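Local coordinates for hydrolase, NUDIX family (Clostridium perfringens ATCC 13124, PDB 3F6A), which probably hydrolyses a nucleoside diphosphate linked to another group, as Nudix hydrolases do, though its own substrate is not established, at residues H22-K25 / K26-K29; G35-E38 / V39-P43; I67-K70 / K71-L75; G90-S93 / P94-S97; L141-A144 / T145-L148. All coordinates share one frame; numbering follows the deposited sequence.

Interaction 1: residues H22-K25 / K26-K29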
loop_
_atom_site.group_PDB
_atom_site.type_symbol
_atom_site.label_atom_id
_atom_site.label_comp_id
_atom_site.label_asym_id
_atom_site.label_seq_id
_atom_site.Cartn_x
_atom_site.Cartn_y
_atom_site.Cartn_z
ATOM N N HIS A 22 20.020 2.076 -9.694
ATOM C CA HIS A 22 21.186 2.919 -9.473
ATOM C C HIS A 22 21.960 2.429 -8.258
ATOM O O HIS A 22 21.385 1.825 -7.355
ATOM C CB HIS A 22 20.783 4.405 -9.357
ATOM C CG HIS A 22 20.157 4.797 -8.051
ATOM N ND1 HIS A 22 19.544 3.899 -7.204
ATOM C CD2 HIS A 22 20.005 6.015 -7.475
ATOM C CE1 HIS A 22 19.041 4.544 -6.166
ATOM N NE2 HIS A 22 19.307 5.829 -6.307
ATOM N N LEU A 23 23.272 2.654 -8.257
ATOM C CA LEU A 23 24.129 2.221 -7.154
ATOM C C LEU A 23 23.918 3.140 -5.953
ATOM O O LEU A 23 24.274 4.315 -5.982
ATOM C CB LEU A 23 25.606 2.248 -7.582
ATOM C CG LEU A 23 26.556 1.264 -6.882
ATOM C CD1 LEU A 23 27.979 1.520 -7.350
ATOM C CD2 LEU A 23 26.463 1.412 -5.381
ATOM N N HIS A 24 23.354 2.595 -4.883
ATOM C CA HIS A 24 23.078 3.393 -3.700
ATOM C C HIS A 24 24.254 4.209 -3.165
ATOM O O HIS A 24 24.062 5.324 -2.687
ATOM C CB HIS A 24 22.531 2.512 -2.576
ATOM C CG HIS A 24 21.826 3.288 -1.508
ATOM N ND1 HIS A 24 20.552 3.786 -1.670
ATOM C CD2 HIS A 24 22.244 3.715 -0.293
ATOM C CE1 HIS A 24 20.215 4.488 -0.604
ATOM N NE2 HIS A 24 21.226 4.461 0.248
ATOM N N LYS A 25 25.460 3.658 -3.251
ATOM C CA LYS A 25 26.667 4.325 -2.749
ATOM C C LYS A 25 26.654 4.274 -1.219
ATOM O O LYS A 25 25.601 4.406 -0.596
ATOM C CB LYS A 25 26.757 5.778 -3.242
ATOM C CG LYS A 25 26.250 6.833 -2.268
ATOM C CD LYS A 25 26.663 8.230 -2.705
ATOM C CE LYS A 25 26.091 8.593 -4.062
ATOM N NZ LYS A 25 26.526 9.957 -4.471
ATOM N N LYS A 26 27.828 4.091 -0.620
ATOM C CA LYS A 26 27.939 3.957 0.832
ATOM C C LYS A 26 27.249 2.637 1.156
ATOM O O LYS A 26 26.995 2.305 2.314
ATOM C CB LYS A 26 27.242 5.112 1.561
ATOM C CG LYS A 26 27.977 6.438 1.462
ATOM C CD LYS A 26 27.288 7.514 2.285
ATOM C CE LYS A 26 28.064 8.820 2.248
ATOM N NZ LYS A 26 28.246 9.311 0.853
ATOM N N ALA A 27 26.954 1.899 0.090
ATOM C CA ALA A 27 26.298 0.600 0.148
ATOM C C ALA A 27 26.341 0.061 -1.278
ATOM O O ALA A 27 25.342 0.081 -1.993
ATOM C CB ALA A 27 24.861 0.756 0.613
ATOM N N LYS A 28 27.516 -0.402 -1.685
ATOM C CA LYS A 28 27.732 -0.934 -3.026
ATOM C C LYS A 28 26.685 -1.983 -3.412
ATOM O O LYS A 28 26.914 -3.181 -3.257
ATOM C CB LYS A 28 29.135 -1.548 -3.111
ATOM C CG LYS A 28 29.854 -1.338 -4.441
ATOM C CD LYS A 28 31.249 -1.963 -4.416
ATOM C CE LYS A 28 32.089 -1.522 -5.611
ATOM N NZ LYS A 28 31.466 -1.871 -6.917
ATOM N N LYS A 29 25.542 -1.525 -3.916
ATOM C CA LYS A 29 24.468 -2.421 -4.334
ATOM C C LYS A 29 23.497 -1.681 -5.252
ATOM O O LYS A 29 23.194 -0.507 -5.027
ATOM C CB LYS A 29 23.703 -2.940 -3.114
ATOM C CG LYS A 29 22.916 -1.859 -2.393
ATOM C CD LYS A 29 21.916 -2.424 -1.396
ATOM C CE LYS A 29 22.595 -2.976 -0.159
ATOM N NZ LYS A 29 21.594 -3.233 0.913
#

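Interaction 2: residues G35-E38 / V39-P43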
loop_
_atom_site.group_PDB
_atom_site.type_symbol
_atom_site.label_atom_id
_atom_site.label_comp_id
_atom_site.label_asym_id
_atom_site.label_seq_id
_atom_site.Cartn_x
_atom_site.Cartn_y
_atom_site.Cartn_z
ATOM N N GLY A 35 13.118 6.803 -1.898
ATOM C CA GLY A 35 13.552 7.606 -0.767
ATOM C C GLY A 35 12.387 7.906 0.154
ATOM O O GLY A 35 11.288 7.388 -0.042
ATOM N N HIS A 36 12.625 8.751 1.149
ATOM C CA HIS A 36 11.593 9.115 2.107
ATOM C C HIS A 36 10.449 9.891 1.475
ATOM O O HIS A 36 10.594 10.499 0.408
ATOM C CB HIS A 36 12.194 9.935 3.256
ATOM C CG HIS A 36 12.476 11.367 2.908
ATOM N ND1 HIS A 36 13.176 11.743 1.781
ATOM C CD2 HIS A 36 12.199 12.513 3.578
ATOM C CE1 HIS A 36 13.323 13.055 1.774
ATOM N NE2 HIS A 36 12.740 13.547 2.853
ATOM N N ILE A 37 9.302 9.841 2.142
ATOM C CA ILE A 37 8.109 10.545 1.701
ATOM C C ILE A 37 8.056 11.813 2.545
ATOM O O ILE A 37 8.234 11.757 3.763
ATOM C CB ILE A 37 6.841 9.720 1.989
ATOM C CG1 ILE A 37 6.981 8.313 1.400
ATOM C CG2 ILE A 37 5.619 10.420 1.406
ATOM C CD1 ILE A 37 5.792 7.407 1.710
ATOM N N GLU A 38 7.828 12.962 1.924
ATOM C CA GLU A 38 7.764 14.180 2.719
ATOM C C GLU A 38 6.464 14.173 3.507
ATOM O O GLU A 38 5.462 13.605 3.063
ATOM C CB GLU A 38 7.827 15.420 1.828
ATOM C CG GLU A 38 8.214 16.692 2.579
ATOM C CD GLU A 38 7.031 17.567 2.934
ATOM O OE1 GLU A 38 6.284 17.953 2.011
ATOM O OE2 GLU A 38 6.853 17.878 4.133
ATOM N N VAL A 39 6.480 14.779 4.687
ATOM C CA VAL A 39 5.275 14.835 5.491
ATOM C C VAL A 39 4.317 15.652 4.630
ATOM O O VAL A 39 4.735 16.574 3.935
ATOM C CB VAL A 39 5.535 15.522 6.869
ATOM C CG1 VAL A 39 5.681 17.024 6.701
ATOM C CG2 VAL A 39 4.415 15.189 7.837
ATOM N N ASN A 40 3.044 15.293 4.640
ATOM C CA ASN A 40 2.061 16.007 3.833
ATOM C C ASN A 40 2.304 15.785 2.334
ATOM O O ASN A 40 1.893 16.595 1.502
ATOM C CB ASN A 40 2.091 17.507 4.150
ATOM C CG ASN A 40 0.831 18.221 3.699
ATOM O OD1 ASN A 40 -0.278 17.837 4.073
ATOM N ND2 ASN A 40 0.995 19.271 2.900
ATOM N N GLU A 41 2.983 14.692 1.999
ATOM C CA GLU A 41 3.241 14.336 0.604
ATOM C C GLU A 41 2.693 12.927 0.369
ATOM O O GLU A 41 2.879 12.043 1.198
ATOM C CB GLU A 41 4.741 14.352 0.296
ATOM C CG GLU A 41 5.071 13.824 -1.096
ATOM C CD GLU A 41 6.554 13.849 -1.411
ATOM O OE1 GLU A 41 7.345 13.245 -0.654
ATOM O OE2 GLU A 41 6.922 14.473 -2.427
ATOM N N LEU A 42 2.017 12.721 -0.755
ATOM C CA LEU A 42 1.460 11.406 -1.073
ATOM C C LEU A 42 2.578 10.480 -1.525
ATOM O O LEU A 42 3.511 10.915 -2.205
ATOM C CB LEU A 42 0.436 11.503 -2.207
ATOM C CG LEU A 42 -0.762 12.451 -2.097
ATOM C CD1 LEU A 42 -1.532 12.415 -3.418
ATOM C CD2 LEU A 42 -1.653 12.052 -0.928
ATOM N N PRO A 43 2.497 9.189 -1.163
ATOM C CA PRO A 43 3.539 8.239 -1.569
ATOM C C PRO A 43 3.796 8.296 -3.079
ATOM O O PRO A 43 4.928 8.137 -3.525
ATOM C CB PRO A 43 2.965 6.889 -1.132
ATOM C CG PRO A 43 2.174 7.251 0.111
ATOM C CD PRO A 43 1.474 8.529 -0.323
#

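Interaction 3: residues I67-K70 / K71-L75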
loop_
_atom_site.group_PDB
_atom_site.type_symbol
_atom_site.label_atom_id
_atom_site.label_comp_id
_atom_site.label_asym_id
_atom_site.label_seq_id
_atom_site.Cartn_x
_atom_site.Cartn_y
_atom_site.Cartn_z
ATOM N N ILE A 67 -12.553 2.152 -11.213
ATOM C CA ILE A 67 -13.510 3.223 -11.508
ATOM C C ILE A 67 -14.662 3.365 -10.517
ATOM O O ILE A 67 -14.998 4.478 -10.103
ATOM C CB ILE A 67 -14.081 3.087 -12.965
ATOM C CG1 ILE A 67 -14.717 4.411 -13.410
ATOM C CG2 ILE A 67 -15.124 1.980 -13.037
ATOM C CD1 ILE A 67 -13.726 5.557 -13.540
ATOM N N ASN A 68 -15.266 2.247 -10.129
ATOM C CA ASN A 68 -16.377 2.271 -9.183
ATOM C C ASN A 68 -15.995 2.971 -7.885
ATOM O O ASN A 68 -16.755 3.792 -7.358
ATOM C CB ASN A 68 -16.839 0.844 -8.876
ATOM C CG ASN A 68 -17.794 0.302 -9.920
ATOM O OD1 ASN A 68 -18.946 0.726 -9.999
ATOM N ND2 ASN A 68 -17.322 -0.634 -10.729
ATOM N N LEU A 69 -14.815 2.648 -7.373
ATOM C CA LEU A 69 -14.361 3.252 -6.129
ATOM C C LEU A 69 -13.851 4.678 -6.351
ATOM O O LEU A 69 -14.008 5.538 -5.485
ATOM C CB LEU A 69 -13.265 2.391 -5.502
ATOM C CG LEU A 69 -12.802 2.826 -4.107
ATOM C CD1 LEU A 69 -13.988 2.883 -3.146
ATOM C CD2 LEU A 69 -11.754 1.848 -3.604
ATOM N N LYS A 70 -13.244 4.935 -7.505
ATOM C CA LYS A 70 -12.735 6.277 -7.785
ATOM C C LYS A 70 -13.875 7.291 -7.808
ATOM O O LYS A 70 -13.807 8.321 -7.144
ATOM C CB LYS A 70 -11.990 6.314 -9.123
ATOM C CG LYS A 70 -11.355 7.671 -9.425
ATOM C CD LYS A 70 -10.659 7.692 -10.770
ATOM C CE LYS A 70 -10.242 9.112 -11.149
ATOM N NZ LYS A 70 -9.632 9.170 -12.513
ATOM N N LYS A 71 -14.930 6.989 -8.560
ATOM C CA LYS A 71 -16.079 7.884 -8.671
ATOM C C LYS A 71 -16.841 8.040 -7.353
ATOM O O LYS A 71 -17.206 9.153 -6.973
ATOM C CB LYS A 71 -17.022 7.389 -9.769
ATOM C CG LYS A 71 -16.318 7.189 -11.103
ATOM C CD LYS A 71 -17.281 6.908 -12.249
ATOM C CE LYS A 71 -17.952 8.175 -12.735
ATOM N NZ LYS A 71 -18.594 7.977 -14.070
ATOM N N SER A 72 -17.076 6.934 -6.654
ATOM C CA SER A 72 -17.783 7.011 -5.385
ATOM C C SER A 72 -16.960 7.810 -4.374
ATOM O O SER A 72 -17.516 8.537 -3.551
ATOM C CB SER A 72 -18.085 5.606 -4.849
ATOM O OG SER A 72 -16.913 4.823 -4.737
ATOM N N CYS A 73 -15.635 7.695 -4.444
ATOM C CA CYS A 73 -14.776 8.437 -3.528
ATOM C C CYS A 73 -14.910 9.937 -3.771
ATOM O O CYS A 73 -15.100 10.707 -2.833
ATOM C CB CYS A 73 -13.309 8.023 -3.692
ATOM S SG CYS A 73 -12.793 6.605 -2.684
ATOM N N ASP A 74 -14.817 10.349 -5.030
ATOM C CA ASP A 74 -14.931 11.764 -5.373
ATOM C C ASP A 74 -16.228 12.362 -4.833
ATOM O O ASP A 74 -16.231 13.473 -4.303
ATOM C CB ASP A 74 -14.859 11.961 -6.890
ATOM C CG ASP A 74 -13.526 11.527 -7.471
ATOM O OD1 ASP A 74 -12.482 11.799 -6.839
ATOM O OD2 ASP A 74 -13.518 10.926 -8.568
ATOM N N LEU A 75 -17.325 11.625 -4.971
ATOM C CA LEU A 75 -18.618 12.083 -4.475
ATOM C C LEU A 75 -18.532 12.309 -2.971
ATOM O O LEU A 75 -18.956 13.343 -2.458
ATOM C CB LEU A 75 -19.701 11.037 -4.742
ATOM C CG LEU A 75 -20.183 10.783 -6.166
ATOM C CD1 LEU A 75 -21.134 9.593 -6.166
ATOM C CD2 LEU A 75 -20.876 12.027 -6.705
HETATM O O HOH W 1 -11.142 9.401 -6.559
#

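Interaction 4: residues G90-S93 / P94-S97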
loop_
_atom_site.group_PDB
_atom_site.type_symbol
_atom_site.label_atom_id
_atom_site.label_comp_id
_atom_site.label_asym_id
_atom_site.label_seq_id
_atom_site.Cartn_x
_atom_site.Cartn_y
_atom_site.Cartn_z
ATOM N N GLY A 90 11.850 -2.755 5.365
ATOM C CA GLY A 90 13.288 -2.636 5.227
ATOM C C GLY A 90 13.965 -2.346 6.553
ATOM O O GLY A 90 13.367 -1.770 7.468
ATOM N N ASP A 91 15.235 -2.725 6.643
ATOM C CA ASP A 91 15.998 -2.568 7.872
ATOM C C ASP A 91 17.249 -1.732 7.654
ATOM O O ASP A 91 17.859 -1.242 8.602
ATOM C CB ASP A 91 16.388 -3.956 8.381
ATOM C CG ASP A 91 16.411 -4.042 9.885
ATOM O OD1 ASP A 91 15.496 -3.482 10.528
ATOM O OD2 ASP A 91 17.330 -4.692 10.426
ATOM N N VAL A 92 17.634 -1.572 6.398
ATOM C CA VAL A 92 18.826 -0.808 6.091
ATOM C C VAL A 92 18.629 0.121 4.898
ATOM O O VAL A 92 17.813 -0.146 4.017
ATOM C CB VAL A 92 20.005 -1.757 5.816
ATOM C CG1 VAL A 92 19.690 -2.658 4.634
ATOM C CG2 VAL A 92 21.252 -0.958 5.564
ATOM N N SER A 93 19.371 1.224 4.897
ATOM C CA SER A 93 19.318 2.203 3.822
ATOM C C SER A 93 17.905 2.700 3.499
ATOM O O SER A 93 17.326 2.324 2.478
ATOM C CB SER A 93 19.950 1.596 2.569
ATOM O OG SER A 93 20.171 2.582 1.583
ATOM N N PRO A 94 17.335 3.565 4.357
ATOM C CA PRO A 94 17.892 4.131 5.589
ATOM C C PRO A 94 18.123 3.067 6.659
ATOM O O PRO A 94 17.465 2.025 6.660
ATOM C CB PRO A 94 16.836 5.153 6.003
ATOM C CG PRO A 94 15.572 4.512 5.530
ATOM C CD PRO A 94 15.959 4.046 4.149
ATOM N N ASN A 95 19.043 3.346 7.579
ATOM C CA ASN A 95 19.381 2.397 8.633
ATOM C C ASN A 95 18.499 2.434 9.871
ATOM O O ASN A 95 18.979 2.569 10.994
ATOM C CB ASN A 95 20.842 2.571 9.028
ATOM C CG ASN A 95 21.778 2.324 7.868
ATOM O OD1 ASN A 95 21.689 1.297 7.194
ATOM N ND2 ASN A 95 22.684 3.265 7.626
ATOM N N HIS A 96 17.198 2.319 9.639
ATOM C CA HIS A 96 16.197 2.273 10.691
ATOM C C HIS A 96 15.033 1.531 10.042
ATOM O O HIS A 96 14.839 1.619 8.827
ATOM C CB HIS A 96 15.789 3.682 11.144
ATOM C CG HIS A 96 15.220 4.542 10.057
ATOM N ND1 HIS A 96 13.937 4.381 9.575
ATOM C CD2 HIS A 96 15.752 5.580 9.372
ATOM C CE1 HIS A 96 13.703 5.288 8.641
ATOM N NE2 HIS A 96 14.787 6.027 8.498
ATOM N N SER A 97 14.284 0.773 10.832
ATOM C CA SER A 97 13.171 0.012 10.281
ATOM C C SER A 97 12.247 0.941 9.517
ATOM O O SER A 97 11.960 2.050 9.962
ATOM C CB SER A 97 12.400 -0.704 11.392
ATOM O OG SER A 97 11.551 -1.700 10.844
HETATM O O HOH W 2 12.846 -4.099 9.893
#

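Interaction 5: residues L141-A144 / T145-L148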
loop_
_atom_site.group_PDB
_atom_site.type_symbol
_atom_site.label_atom_id
_atom_site.label_comp_id
_atom_site.label_asym_id
_atom_site.label_seq_id
_atom_site.Cartn_x
_atom_site.Cartn_y
_atom_site.Cartn_z
ATOM N N LEU A 141 15.945 -8.278 -7.885
ATOM C CA LEU A 141 15.976 -8.953 -9.180
ATOM C C LEU A 141 14.580 -9.411 -9.545
ATOM O O LEU A 141 14.179 -9.348 -10.705
ATOM C CB LEU A 141 16.903 -10.173 -9.145
ATOM C CG LEU A 141 18.409 -9.920 -9.113
ATOM C CD1 LEU A 141 19.155 -11.245 -9.018
ATOM C CD2 LEU A 141 18.826 -9.161 -10.368
ATOM N N VAL A 142 13.834 -9.871 -8.547
ATOM C CA VAL A 142 12.475 -10.345 -8.778
ATOM C C VAL A 142 11.521 -9.217 -9.164
ATOM O O VAL A 142 10.781 -9.331 -10.142
ATOM C CB VAL A 142 11.919 -11.052 -7.527
ATOM C CG1 VAL A 142 10.448 -11.336 -7.693
ATOM C CG2 VAL A 142 12.678 -12.348 -7.292
HETATM N N MSE A 143 11.536 -8.127 -8.403
HETATM C CA MSE A 143 10.642 -7.016 -8.705
HETATM C C MSE A 143 10.964 -6.329 -10.025
HETATM O O MSE A 143 10.063 -5.884 -10.736
HETATM C CB MSE A 143 10.643 -6.010 -7.554
HETATM C CG MSE A 143 10.038 -6.595 -6.272
HETATM SE SE MSE A 143 9.749 -5.327 -4.853
HETATM C CE MSE A 143 11.561 -5.130 -4.273
ATOM N N ALA A 144 12.241 -6.261 -10.370
ATOM C CA ALA A 144 12.646 -5.638 -11.624
ATOM C C ALA A 144 12.107 -6.486 -12.774
ATOM O O ALA A 144 11.692 -5.968 -13.810
ATOM C CB ALA A 144 14.171 -5.543 -11.695
ATOM N N THR A 145 12.102 -7.800 -12.569
ATOM C CA THR A 145 11.603 -8.729 -13.573
ATOM C C THR A 145 10.087 -8.617 -13.682
ATOM O O THR A 145 9.536 -8.653 -14.783
ATOM C CB THR A 145 11.998 -10.172 -13.222
ATOM O OG1 THR A 145 13.427 -10.260 -13.157
ATOM C CG2 THR A 145 11.485 -11.145 -14.271
ATOM N N GLU A 146 9.411 -8.478 -12.544
ATOM C CA GLU A 146 7.963 -8.329 -12.563
ATOM C C GLU A 146 7.624 -7.033 -13.289
ATOM O O GLU A 146 6.699 -6.985 -14.095
ATOM C CB GLU A 146 7.387 -8.262 -11.147
ATOM C CG GLU A 146 7.638 -9.485 -10.290
ATOM C CD GLU A 146 6.903 -9.408 -8.968
ATOM O OE1 GLU A 146 6.550 -8.280 -8.549
ATOM O OE2 GLU A 146 6.686 -10.469 -8.344
ATOM N N ALA A 147 8.375 -5.976 -12.991
ATOM C CA ALA A 147 8.141 -4.681 -13.630
ATOM C C ALA A 147 8.249 -4.838 -15.146
ATOM O O ALA A 147 7.418 -4.321 -15.893
ATOM C CB ALA A 147 9.153 -3.642 -13.125
ATOM N N LEU A 148 9.273 -5.558 -15.598
ATOM C CA LEU A 148 9.468 -5.787 -17.026
ATOM C C LEU A 148 8.339 -6.623 -17.621
ATOM O O LEU A 148 7.804 -6.286 -18.677
ATOM C CB LEU A 148 10.816 -6.474 -17.281
ATOM C CG LEU A 148 12.051 -5.570 -17.240
ATOM C CD1 LEU A 148 13.325 -6.406 -17.235
ATOM C CD2 LEU A 148 12.030 -4.636 -18.435
#

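Interaction 1: residues H22-K25 / K26-K29
This is the loop of the beta hairpin formed by strands 18-23 and 30-36 of the Nudix sheet, where His24 and Leu23 meet the returning chain at Lys28 and Lys29. The two halves of the loop run roughly antiparallel, with end-to-end directions 143° apart. One backbone hydrogen bond closes it: His24 N donates to Lys29 O at 3.1 Å. The bond is nearly straight, 164° at the hydrogen. The same oxygen also receives a CA-H contact from Leu23 CA at 3.6 Å.

Leu23 makes the main side-chain contact. Its CG stands anti to the backbone N (chi1 -152°), and this carries CD2 over the backbone of the return half. There CD2 lies 3.6 Å from Lys28 CA. Leu23 also packs on Met30 at the start of strand 30-36 and on Ile121. The polar end of Lys29 turns to Gln137, to which NZ is hydrogen-bonded.

At the exposed tip, the chains of Lys25 and Lys26 lie side by side and point the same way. Their like-charged NZ atoms stay 5.6 Å apart. Nearby, the His24 ring meets the methyl group of Ala27 obliquely, His24 CD2 lying 4.1 Å from Ala27 CB.

Interaction 2: residues G35-E38 / V39-P43
Ile37 overlaps Glu41 and Pro43 with its two branches. CG2 lies against the backbone of Glu41, 3.2 Å from Glu41 O. The longer branch reaches the proline ring, with Ile37 CD1 4.0 Å from Pro43 CG. With CG1 anti to the carbonyl carbon (chi1 -53°), the two methyl ends reach different parts of the returning chain.

Glu41 folds back over the turn and grips its start. Its chain is extended, and OE1 accepts the backbone N-H of Glu38 at 2.6 Å, a nearly straight bond of 171°. The donor meets OE1 on the anti side, 28° out of the carboxylate plane. Arg49 forms a salt bridge to the same oxygen, so OE1 has two partners and the carboxylate is held. The backbone makes a type II beta turn from Glu38 to Glu41, closed by a weak bond from Glu41 N to Glu38 O at 2.9 Å.

The sequence from Gly35 fits the Nudix box, and this turn belongs to the first loop of its loop-helix-loop. Arg5 of the second subunit donates to Glu41 O. The turn links strand 30-36 to helix 43-55, while Ile37 packs on Phe7 and Val9 of strand 7-15 and on Ala46 of the helix.

Interaction 3: residues I67-K70 / K71-L75
Ser72, in the middle of the short helix 67-75, turns its side chain back on Asn68 and Leu69. Its CB lies 3.4 Å from Asn68 O. Beyond it, OG stands between the backbone N and the carbonyl carbon (chi1 55°). This places the hydroxyl near two carbonyl oxygens, 2.8 Å from Asn68 O and 3.1 Å from Leu69 O. The hydroxyl has a single proton for these two acceptors. Asn68 O also takes the regular helical bond from Ser72 N.

Backbone bonds from residue i+4 to i tie the rest together. The bond from Lys71 N to Ile67 O is almost straight, at 177°. Cys73 N and Asp74 N bond in the same way to Leu69 O and Lys70 O.

Along the outer face, the chains of Ile67 and Lys71 lie side by side and point the same way, with Ile67 CG1 3.8 Å from Lys71 CD. On the buried face, Leu69 CD1 touches Cys73 SG at 3.9 Å. Leu69 also packs on Leu80 of strand 79-81 and on His86 of the second subunit. Cys73 meets Asn139 of that subunit, so this helix lies at the dimer interface.

A water bridges the last turn. It donates to Lys70 O at 2.9 Å and to Asp74 OD1 at 2.8 Å.

Interaction 4: residues G90-S93 / P94-S97
Ser97 and Gly90 face each other across the base of the loop, and a CA-H contact joins them: Ser97 CA lies 3.3 Å from Gly90 O. The two halves run roughly antiparallel, with end-to-end directions 153° apart.

Water-mediated bonds hold the same end. One water donates to Asp91 OD1 at 2.8 Å. It is also hydrogen-bonded to Ser97 OG at 2.9 Å, and gives a weak bond to Gly90 O. The Asp91 carboxylate and the Ser97 hydroxyl are therefore linked through solvent.

Direct hydrogen bonds are few. At the far end, Ser93 N points at the side-chain oxygen Asn95 OD1 at 3.3 Å, though the place of that oxygen is less sure. CG of Asn95 lies anti to the carbonyl carbon (chi1 -60°), which turns the amide back toward the first half. Within the second half, His96 ND1 donates to Ser97 O at 3.1 Å. The acceptor lies close to the plane of the imidazole ring, but the donor stands above the carbonyl plane. This bond favours one rotation of the ring.

Backbone shape does the rest. The peptide bond before Pro94 is cis. Asn95 fits the centre of an inverse gamma turn, though its closing bond is weak and the place of Pro94 O is doubtful. Both features lie where the chain reverses, in the surface loop of the beta hairpin formed by strands 86-90 and 98-106.

Interaction 5: residues L141-A144 / T145-L148
Thr145 reaches back to Leu141 with both its backbone N-H and its hydroxyl. OG1 donates to Leu141 O at 2.7 Å, and Thr145 N donates to the same oxygen at 3.2 Å. Leu141 O is thus gripped twice by one residue. The hydroxyl is tilted 21° from the carbonyl plane of Leu141, while the N-H stands above that plane. OG1 lies anti to the carbonyl carbon (chi1 -60°), on the side of the backbone N, where it can reach back one turn.

The next three carbonyls are satisfied by regular helical bonds. Glu146 N donates to Val142 O at 2.9 Å, Ala147 N to Met143 O at 2.8 Å and Leu148 N to Ala144 O at 3.0 Å.

Glu146 sends its extended chain across Val142, with CG 3.2 Å from Val142 O and OE2 3.9 Å from Val142 CG1. OE1 is hydrogen-bonded to Tyr104 OH and His86 NE2. OE2 comes close to Asp66 of the second subunit, a like-charge approach that could raise the pKa of one of the two carboxyl groups.

Ala144 and Ala147 pack on Phe12, and selenomethionine Met143 on Val102 and Tyr104. Helix 138-150 lies against the mixed sheet of the Nudix alpha/beta fold.

The five contacts follow one another along the chain without overlap. Interactions 1 and 2 sit at the two ends of strand 30-36, their centres 22 Å apart; one joins it to strand 18-23, the other leads into helix 43-55. Interaction 4 lies between strands 86-90 and 98-106. Interactions 1 and 4 are the only pair in contact: Ser93 meets His24, and the two centres lie 14 Å apart. Interaction 5 covers the sheet through helix 138-150. Interaction 3 stands away, its centre 41 Å from that of interaction 1 and on the opposite side of the chain's centre. Interactions 2, 3 and 5 all touch the second subunit, so the dimer draws on the Nudix-box loop and two helices.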